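Sugar phosphate isomerase/epimerase (Parabacteroides distasonis, PDB 3L23) binds a magnesium ion within a xylose isomerase-like TIM barrel and is probably an isomerase or epimerase acting on sugar phosphates. Local coordinates at residues D63-K66 / M67-A71; G195-I198 / Y199-M202; G282-Q285 / F286-V289. All coordinates share one frame; numbering follows the deposited sequence.

Contact 1. Residues D63-K66 / M67-A71; sequences DFKK and MAEDA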
ATOM      1  N   ASP A  63      -1.016   2.775  22.011  1.00 30.97           N
ATOM      2  CA  ASP A  63       0.323   3.061  22.541  1.00 30.37           C
ATOM      3  C   ASP A  63       1.334   3.375  21.425  1.00 29.51           C
ATOM      4  O   ASP A  63       2.200   4.226  21.575  1.00 29.62           O
ATOM      5  CB  ASP A  63       0.835   1.890  23.388  1.00 31.30           C
ATOM      6  CG  ASP A  63      -0.004   1.651  24.628  1.00 31.67           C
ATOM      7  OD1 ASP A  63      -0.641   2.595  25.136  1.00 33.77           O
ATOM      8  OD2 ASP A  63      -0.014   0.513  25.127  1.00 37.09           O
ATOM      9  N   PHE A  64       1.245   2.647  20.316  1.00 28.75           N
ATOM     10  CA  PHE A  64       2.050   2.935  19.145  1.00 28.69           C
ATOM     11  C   PHE A  64       1.716   4.328  18.597  1.00 28.92           C
ATOM     12  O   PHE A  64       2.611   5.132  18.328  1.00 29.54           O
ATOM     13  CB  PHE A  64       1.825   1.881  18.043  1.00 28.63           C
ATOM     14  CG  PHE A  64       2.719   2.050  16.849  1.00 29.15           C
ATOM     15  CD1 PHE A  64       2.388   2.915  15.818  1.00 29.75           C
ATOM     16  CD2 PHE A  64       3.899   1.329  16.731  1.00 30.02           C
ATOM     17  CE1 PHE A  64       3.195   3.063  14.718  1.00 29.28           C
ATOM     18  CE2 PHE A  64       4.705   1.469  15.619  1.00 30.22           C
ATOM     19  CZ  PHE A  64       4.371   2.355  14.625  1.00 30.50           C
ATOM     20  N   LYS A  65       0.439   4.623  18.468  1.00 29.19           N
ATOM     21  CA  LYS A  65      -0.007   5.941  18.022  1.00 30.44           C
ATOM     22  C   LYS A  65       0.584   7.061  18.884  1.00 30.01           C
ATOM     23  O   LYS A  65       1.111   8.025  18.348  1.00 30.07           O
ATOM     24  CB  LYS A  65      -1.529   6.006  18.023  1.00 31.21           C
ATOM     25  CG  LYS A  65      -2.107   7.325  17.492  1.00 32.84           C
ATOM     26  CD  LYS A  65      -3.640   7.270  17.573  1.00 34.00           C
ATOM     27  CE  LYS A  65      -4.312   8.516  16.958  1.00 35.69           C
ATOM     28  NZ  LYS A  65      -4.172   9.692  17.825  1.00 38.65           N
ATOM     29  N   LYS A  66       0.499   6.925  20.206  1.00 29.84           N
ATOM     30  CA  LYS A  66       1.052   7.927  21.096  1.00 30.45           C
ATOM     31  C   LYS A  66       2.552   8.064  20.897  1.00 29.62           C
ATOM     32  O   LYS A  66       3.056   9.194  20.867  1.00 29.03           O
ATOM     33  CB  LYS A  66       0.700   7.663  22.585  1.00 30.90           C
ATOM     34  CG  LYS A  66       1.397   8.707  23.530  1.00 31.28           C
ATOM     35  CD  LYS A  66       0.833   8.931  24.861  1.00 33.64           C
ATOM     36  CE  LYS A  66       1.654  10.043  25.615  1.00 36.34           C
ATOM     37  NZ  LYS A  66       1.851  11.328  24.814  1.00 38.01           N
HETATM   38  N   MSE A  67       3.287   6.956  20.773  1.00 28.40           N
HETATM   39  CA  MSE A  67       4.755   7.073  20.605  1.00 29.34           C
HETATM   40  C   MSE A  67       5.104   7.761  19.282  1.00 28.44           C
HETATM   41  O   MSE A  67       6.012   8.565  19.212  1.00 29.93           O
HETATM   42  CB  MSE A  67       5.446   5.703  20.752  1.00 29.13           C
HETATM   43  CG  MSE A  67       5.411   5.176  22.172  1.00 30.60           C
HETATM   44 SE   MSE A  67       6.511   3.583  22.411  0.75 30.35          SE
HETATM   45  CE  MSE A  67       5.279   2.298  21.661  1.00 32.84           C
ATOM     46  N   ALA A  68       4.358   7.438  18.244  1.00 28.22           N
ATOM     47  CA  ALA A  68       4.572   8.036  16.925  1.00 27.88           C
ATOM     48  C   ALA A  68       4.301   9.546  16.988  1.00 29.48           C
ATOM     49  O   ALA A  68       5.059  10.368  16.506  1.00 30.32           O
ATOM     50  CB  ALA A  68       3.665   7.380  15.922  1.00 28.53           C
ATOM     51  N   GLU A  69       3.193   9.900  17.598  1.00 30.26           N
ATOM     52  CA  GLU A  69       2.804  11.299  17.706  1.00 31.38           C
ATOM     53  C   GLU A  69       3.738  12.076  18.595  1.00 31.21           C
ATOM     54  O   GLU A  69       4.083  13.195  18.264  1.00 32.03           O
ATOM     55  CB  GLU A  69       1.347  11.409  18.146  1.00 30.71           C
ATOM     56  CG  GLU A  69       0.421  11.115  17.010  1.00 33.38           C
ATOM     57  CD  GLU A  69      -1.066  11.044  17.333  1.00 33.53           C
ATOM     58  OE1 GLU A  69      -1.498  11.271  18.481  1.00 34.76           O
ATOM     59  OE2 GLU A  69      -1.825  10.730  16.394  1.00 35.38           O
ATOM     60  N   ASP A  70       4.190  11.490  19.701  1.00 30.74           N
ATOM     61  CA  ASP A  70       5.166  12.165  20.543  1.00 30.93           C
ATOM     62  C   ASP A  70       6.467  12.433  19.799  1.00 30.66           C
ATOM     63  O   ASP A  70       7.192  13.355  20.165  1.00 31.20           O
ATOM     64  CB  ASP A  70       5.492  11.354  21.798  1.00 31.28           C
ATOM     65  CG  ASP A  70       4.365  11.356  22.833  1.00 35.32           C
ATOM     66  OD1 ASP A  70       3.382  12.132  22.715  1.00 35.70           O
ATOM     67  OD2 ASP A  70       4.480  10.553  23.783  1.00 37.82           O
ATOM     68  N   ALA A  71       6.786  11.600  18.803  1.00 30.42           N
ATOM     69  CA  ALA A  71       7.977  11.770  17.950  1.00 30.48           C
ATOM     70  C   ALA A  71       7.776  12.770  16.837  1.00 30.48           C
ATOM     71  O   ALA A  71       8.689  12.972  16.039  1.00 31.13           O
ATOM     72  CB  ALA A  71       8.418  10.413  17.325  1.00 30.16           C
TER

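Contact 2. Residues G195-I198 / Y199-M202; sequences GDQI and YDLM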
ATOM      1  N   GLY A 195      -5.095 -11.290 -24.071  1.00 45.67           N
ATOM      2  CA  GLY A 195      -5.834 -11.235 -22.802  1.00 42.64           C
ATOM      3  C   GLY A 195      -5.682  -9.881 -22.119  1.00 40.30           C
ATOM      4  O   GLY A 195      -4.896  -9.050 -22.535  1.00 40.11           O
ATOM      5  N   ASP A 196      -6.440  -9.683 -21.056  1.00 36.69           N
ATOM      6  CA  ASP A 196      -6.517  -8.409 -20.362  1.00 35.12           C
ATOM      7  C   ASP A 196      -5.688  -8.433 -19.107  1.00 32.50           C
ATOM      8  O   ASP A 196      -5.736  -9.420 -18.379  1.00 30.33           O
ATOM      9  CB  ASP A 196      -7.955  -8.164 -19.958  1.00 35.18           C
ATOM     10  CG  ASP A 196      -8.869  -8.142 -21.128  1.00 37.18           C
ATOM     11  OD1 ASP A 196      -8.743  -7.191 -21.924  1.00 38.62           O
ATOM     12  OD2 ASP A 196      -9.692  -9.085 -21.279  1.00 39.43           O
ATOM     13  N   GLN A 197      -4.980  -7.334 -18.816  1.00 30.62           N
ATOM     14  CA  GLN A 197      -4.256  -7.238 -17.576  1.00 29.56           C
ATOM     15  C   GLN A 197      -5.250  -7.175 -16.418  1.00 29.95           C
ATOM     16  O   GLN A 197      -6.237  -6.426 -16.468  1.00 28.73           O
ATOM     17  CB  GLN A 197      -3.335  -6.011 -17.562  1.00 28.90           C
ATOM     18  CG  GLN A 197      -2.235  -6.096 -18.640  1.00 28.44           C
ATOM     19  CD  GLN A 197      -1.235  -4.961 -18.604  1.00 29.28           C
ATOM     20  OE1 GLN A 197      -0.033  -5.193 -18.785  1.00 30.94           O
ATOM     21  NE2 GLN A 197      -1.722  -3.727 -18.336  1.00 28.79           N
ATOM     22  N   ILE A 198      -4.963  -7.929 -15.366  1.00 29.43           N
ATOM     23  CA  ILE A 198      -5.818  -7.911 -14.163  1.00 28.95           C
ATOM     24  C   ILE A 198      -6.055  -6.505 -13.653  1.00 28.59           C
ATOM     25  O   ILE A 198      -7.180  -6.150 -13.333  1.00 29.24           O
ATOM     26  CB  ILE A 198      -5.259  -8.865 -13.045  1.00 27.81           C
ATOM     27  CG1 ILE A 198      -5.371 -10.313 -13.484  1.00 28.94           C
ATOM     28  CG2 ILE A 198      -6.009  -8.671 -11.707  1.00 29.14           C
ATOM     29  CD1 ILE A 198      -4.459 -11.256 -12.706  1.00 29.61           C
ATOM     30  N   TYR A 199      -5.014  -5.674 -13.569  1.00 28.95           N
ATOM     31  CA  TYR A 199      -5.175  -4.314 -13.050  1.00 28.82           C
ATOM     32  C   TYR A 199      -6.195  -3.492 -13.857  1.00 28.90           C
ATOM     33  O   TYR A 199      -6.970  -2.681 -13.281  1.00 29.87           O
ATOM     34  CB  TYR A 199      -3.809  -3.631 -13.041  1.00 29.44           C
ATOM     35  CG  TYR A 199      -3.670  -2.417 -12.138  1.00 29.12           C
ATOM     36  CD1 TYR A 199      -3.685  -2.547 -10.744  1.00 28.29           C
ATOM     37  CD2 TYR A 199      -3.522  -1.139 -12.673  1.00 30.51           C
ATOM     38  CE1 TYR A 199      -3.548  -1.438  -9.926  1.00 29.46           C
ATOM     39  CE2 TYR A 199      -3.378  -0.039 -11.849  1.00 29.64           C
ATOM     40  CZ  TYR A 199      -3.398  -0.184 -10.503  1.00 29.08           C
ATOM     41  OH  TYR A 199      -3.277   0.899  -9.657  1.00 31.37           O
ATOM     42  N   ASP A 200      -6.156  -3.638 -15.180  1.00 28.67           N
ATOM     43  CA  ASP A 200      -7.145  -2.971 -16.054  1.00 29.36           C
ATOM     44  C   ASP A 200      -8.569  -3.422 -15.759  1.00 29.74           C
ATOM     45  O   ASP A 200      -9.476  -2.603 -15.776  1.00 29.05           O
ATOM     46  CB  ASP A 200      -6.768  -3.134 -17.509  1.00 29.54           C
ATOM     47  CG  ASP A 200      -5.461  -2.468 -17.806  1.00 30.56           C
ATOM     48  OD1 ASP A 200      -5.226  -1.423 -17.182  1.00 30.04           O
ATOM     49  OD2 ASP A 200      -4.666  -2.960 -18.613  1.00 28.81           O
ATOM     50  N   LEU A 201      -8.761  -4.702 -15.457  1.00 30.14           N
ATOM     51  CA  LEU A 201     -10.061  -5.203 -15.063  1.00 30.54           C
ATOM     52  C   LEU A 201     -10.463  -4.623 -13.702  1.00 30.34           C
ATOM     53  O   LEU A 201     -11.647  -4.338 -13.468  1.00 30.52           O
ATOM     54  CB  LEU A 201     -10.084  -6.740 -15.021  1.00 30.53           C
ATOM     55  CG  LEU A 201      -9.773  -7.479 -16.331  1.00 30.67           C
ATOM     56  CD1 LEU A 201      -9.643  -8.971 -16.079  1.00 31.21           C
ATOM     57  CD2 LEU A 201     -10.810  -7.135 -17.410  1.00 30.03           C
HETATM   58  N   MSE A 202      -9.493  -4.436 -12.799  1.00 31.09           N
HETATM   59  CA  MSE A 202      -9.805  -3.886 -11.479  1.00 30.19           C
HETATM   60  C   MSE A 202     -10.289  -2.452 -11.601  1.00 30.79           C
HETATM   61  O   MSE A 202     -11.265  -2.062 -10.955  1.00 31.41           O
HETATM   62  CB  MSE A 202      -8.594  -3.972 -10.539  1.00 30.86           C
HETATM   63  CG  MSE A 202      -8.305  -5.392 -10.074  1.00 30.11           C
HETATM   64 SE   MSE A 202      -6.752  -5.241  -8.849  0.75 31.04          SE
HETATM   65  CE  MSE A 202      -6.800  -7.063  -8.211  1.00 31.07           C
TER
HETATM   66  O   HOH W   1      -5.325  -4.938 -20.351  1.00 26.01           O

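Contact 3. Residues G282-Q285 / F286-V289; sequences GRTQ and FAGV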
ATOM      1  N   GLY A 282      23.976  -5.977   2.621  1.00 32.04           N
ATOM      2  CA  GLY A 282      24.414  -6.167   4.002  1.00 31.90           C
ATOM      3  C   GLY A 282      24.157  -4.993   4.946  1.00 31.05           C
ATOM      4  O   GLY A 282      24.453  -5.083   6.146  1.00 31.50           O
ATOM      5  N   ARG A 283      23.655  -3.900   4.403  1.00 30.10           N
ATOM      6  CA  ARG A 283      23.373  -2.715   5.178  1.00 29.75           C
ATOM      7  C   ARG A 283      22.044  -2.880   5.931  1.00 30.07           C
ATOM      8  O   ARG A 283      21.186  -3.685   5.543  1.00 29.93           O
ATOM      9  CB  ARG A 283      23.310  -1.493   4.286  1.00 29.28           C
ATOM     10  CG  ARG A 283      24.575  -1.143   3.491  1.00 28.72           C
ATOM     11  CD  ARG A 283      24.335   0.035   2.591  1.00 29.26           C
ATOM     12  NE  ARG A 283      24.213   1.275   3.350  1.00 28.67           N
ATOM     13  CZ  ARG A 283      23.639   2.397   2.936  1.00 31.06           C
ATOM     14  NH1 ARG A 283      23.014   2.490   1.771  1.00 32.75           N
ATOM     15  NH2 ARG A 283      23.618   3.430   3.731  1.00 30.74           N
ATOM     16  N   THR A 284      21.868  -2.086   6.981  1.00 30.41           N
ATOM     17  CA  THR A 284      20.590  -2.072   7.704  1.00 29.89           C
ATOM     18  C   THR A 284      19.496  -1.343   6.945  1.00 29.40           C
ATOM     19  O   THR A 284      19.754  -0.534   6.067  1.00 29.97           O
ATOM     20  CB  THR A 284      20.712  -1.383   9.085  1.00 30.88           C
ATOM     21  OG1 THR A 284      20.989   0.031   8.932  1.00 30.37           O
ATOM     22  CG2 THR A 284      21.755  -2.111   9.938  1.00 29.25           C
ATOM     23  N   GLN A 285      18.247  -1.644   7.282  1.00 28.96           N
ATOM     24  CA  GLN A 285      17.119  -0.918   6.718  1.00 28.45           C
ATOM     25  C   GLN A 285      17.125   0.553   7.141  1.00 28.59           C
ATOM     26  O   GLN A 285      16.805   1.440   6.339  1.00 28.72           O
ATOM     27  CB  GLN A 285      15.793  -1.559   7.130  1.00 28.83           C
ATOM     28  CG  GLN A 285      15.582  -3.017   6.687  1.00 28.26           C
ATOM     29  CD  GLN A 285      15.776  -3.195   5.198  1.00 28.31           C
ATOM     30  OE1 GLN A 285      16.721  -3.852   4.805  1.00 30.38           O
ATOM     31  NE2 GLN A 285      14.878  -2.648   4.380  1.00 27.90           N
ATOM     32  N   PHE A 286      17.502   0.841   8.399  1.00 29.58           N
ATOM     33  CA  PHE A 286      17.554   2.252   8.841  1.00 29.83           C
ATOM     34  C   PHE A 286      18.532   3.054   7.967  1.00 29.06           C
ATOM     35  O   PHE A 286      18.241   4.191   7.619  1.00 30.20           O
ATOM     36  CB  PHE A 286      17.876   2.411  10.328  1.00 29.70           C
ATOM     37  CG  PHE A 286      16.652   2.587  11.208  1.00 32.39           C
ATOM     38  CD1 PHE A 286      16.124   3.859  11.455  1.00 31.87           C
ATOM     39  CD2 PHE A 286      16.051   1.493  11.815  1.00 34.23           C
ATOM     40  CE1 PHE A 286      15.011   4.018  12.280  1.00 31.14           C
ATOM     41  CE2 PHE A 286      14.936   1.662  12.634  1.00 34.64           C
ATOM     42  CZ  PHE A 286      14.433   2.953  12.859  1.00 32.13           C
ATOM     43  N   ALA A 287      19.676   2.455   7.636  1.00 29.25           N
ATOM     44  CA  ALA A 287      20.690   3.117   6.816  1.00 29.05           C
ATOM     45  C   ALA A 287      20.118   3.407   5.419  1.00 29.44           C
ATOM     46  O   ALA A 287      20.241   4.512   4.902  1.00 29.67           O
ATOM     47  CB  ALA A 287      21.997   2.275   6.770  1.00 27.59           C
ATOM     48  N   GLY A 288      19.484   2.423   4.798  1.00 28.65           N
ATOM     49  CA  GLY A 288      18.916   2.622   3.474  1.00 29.20           C
ATOM     50  C   GLY A 288      17.759   3.601   3.478  1.00 28.61           C
ATOM     51  O   GLY A 288      17.616   4.392   2.553  1.00 29.01           O
ATOM     52  N   VAL A 289      16.892   3.533   4.489  1.00 28.96           N
ATOM     53  CA  VAL A 289      15.783   4.480   4.628  1.00 29.39           C
ATOM     54  C   VAL A 289      16.271   5.945   4.762  1.00 29.96           C
ATOM     55  O   VAL A 289      15.677   6.878   4.191  1.00 30.06           O
ATOM     56  CB  VAL A 289      14.836   4.048   5.785  1.00 31.19           C
ATOM     57  CG1 VAL A 289      13.870   5.177   6.182  1.00 31.60           C
ATOM     58  CG2 VAL A 289      14.058   2.777   5.362  1.00 30.77           C
TER

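Contact 1. Residues D63-K66 / M67-A71
K65 reaches E69 and K66 reaches D70, two lysine-carboxylate pairs set one residue apart along the same turns of helix 61-70, both in the i to i+4 spacing. In each pair the lysine and the acid cross obliquely; CG and CE of each lysine pass near one carboxylate oxygen before NZ meets the group. K65 has its CG trans to the backbone N (chi1 -177°) and stays extended until chi4, where a bend swings NZ over to E69. NZ lies 2.9 Å from E69 OE2, on the syn side of that oxygen but 21° out of the carboxylate plane; a second, weak bond to OE1 makes the grip lopsidedly two-pronged. The oxygen that K65 passes is this same OE2, with CE at 3.4 Å from it.

K66 repeats this with a bend of opposite sign at chi4. Its NZ takes the syn lone pair of D70 OD1 at 2.7 Å and adds a weak bond to OD2 at 2.9 Å.

Beneath these pairs run the helical backbone bonds: M67 N to D63 O, A68 N to F64 O, E69 N to K65 O and D70 N to K66 O. M67, a selenomethionine, lays CG at 3.4 Å and CE at 3.6 Å from D63 O, while its side chain also packs on A32 and L35 of helix 31-40. F64 and A68 face the barrel, touching L48 and L46 of strand 45-52.

The helix is thus amphipathic, apolar against strand and neighbouring helix and charged on its outer surface. Each lysine there has its charge matched by an acid one turn on, so the two bridges probably steady the last turns of the helix with little net charge between them.

Contact 2. Residues G195-I198 / Y199-M202
Q197, at the N-cap position of helix 198-205, runs beside D200, the two side chains pointing the same way. From the start its CB lies 3.5 Å from D200 OD2. CG, beside the backbone N, and then CD both stay about 4.0 Å from that same OD2, so the extended chain skirts a single oxygen. At the tip NE2 donates to OD2 over 3.1 Å, with an N-H...O angle of 158°. The acceptor sits close to the amide plane, yet NE2 approaches from above the carboxylate plane, 37° out of it, and the two flat groups are turned 31° apart. The other end of the amide, OE1, accepts from N225; with both ends of the amide bonded, its rotation is probably fixed.

OD2 of D200 has a further partner: a water donates a hydrogen bond to it at 2.7 Å and accepts one from Q197 N, bridging backbone and carboxylate. OD1 is bound by Y230. The carboxylate is therefore held at both oxygens.

Behind this polar side, L201 N and M202 N bond to Q197 O and I198 O, opening the helix. I198 CG2 meets CE of the selenomethionine M202 at 3.9 Å, and L201 CD2 packs on D196 CB at 4.0 Å. The ring of Y199 lies among those of F171, F213 and Y230.

The whole is a strand-to-helix junction with a side-chain bond across the helix N-terminus: strand 196-197, paired antiparallel with 173-174, passes directly into helix 198-205, which leads on to strand 211-216 of the TIM barrel.

Contact 3. Residues G282-Q285 / F286-V289
T284 OG1 accepts from A287 N at 3.0 Å, with an N-H...O angle of 154°, a capping bond at the N-cap of helix 285-298. The hydroxyl oxygen gets there because chi1 of 67° sets OG1 between the backbone N and the carbonyl carbon, while CG2 is turned trans to the carbonyl carbon. Two backbone bonds then open the helix. G288 N reaches T284 O at 3.2 Å, tilted 24° from the carbonyl plane, and V289 N reaches Q285 O at 2.8 Å, nearly end-on to that carbonyl.

The two amides that come first in the helix, those of Q285 and F286, are taken by the carboxylate of E25, one oxygen each; together with T284 it covers the first three N-H groups, and its negative charge would probably interact favourably with the helix dipole. This is the N-terminus of the helix that follows strand 272-274 in the TIM barrel, joined to it by a loop. The amide of Q285 ties that loop, through M279 N and E277 O, to the segment after strand 16-18, through S21 O.

Further out, A287 CB is wedged between T284 OG1, at 3.3 Å, and R283 NH2, at 3.6 Å. The arginine bends at chi3 and brings its guanidinium alongside the first turn, with G288 N over one face; its charge is matched by a salt bridge from NH1 to D291, one turn beyond A287 in the helix. Replacing R283 by alanine is likely to cost D291 this salt-bridge partner and A287 CB its contact with NH2. V289 CG2 rests 3.2 Å from Q285 O.

How the contacts relate
The three contacts follow one another in sequence and sit around the outside of one TIM barrel without touching. Contacts 1 and 3 are the nearer pair, their centres about 23 Å apart, and helix 31-40 links them: M67 of contact 1 and F286 of contact 3 both pack on it. Contact 2 lies across the chain's centre, its centre about 40 Å from that of contact 1 and 35 Å from that of contact 3. None supplies a metal ligand. The side chains of Y199 and Q285 are about 11 and 12 Å, respectively, from the magnesium ion held by H165, D216, H242 and E275, whereas contact 1 lies away from that site.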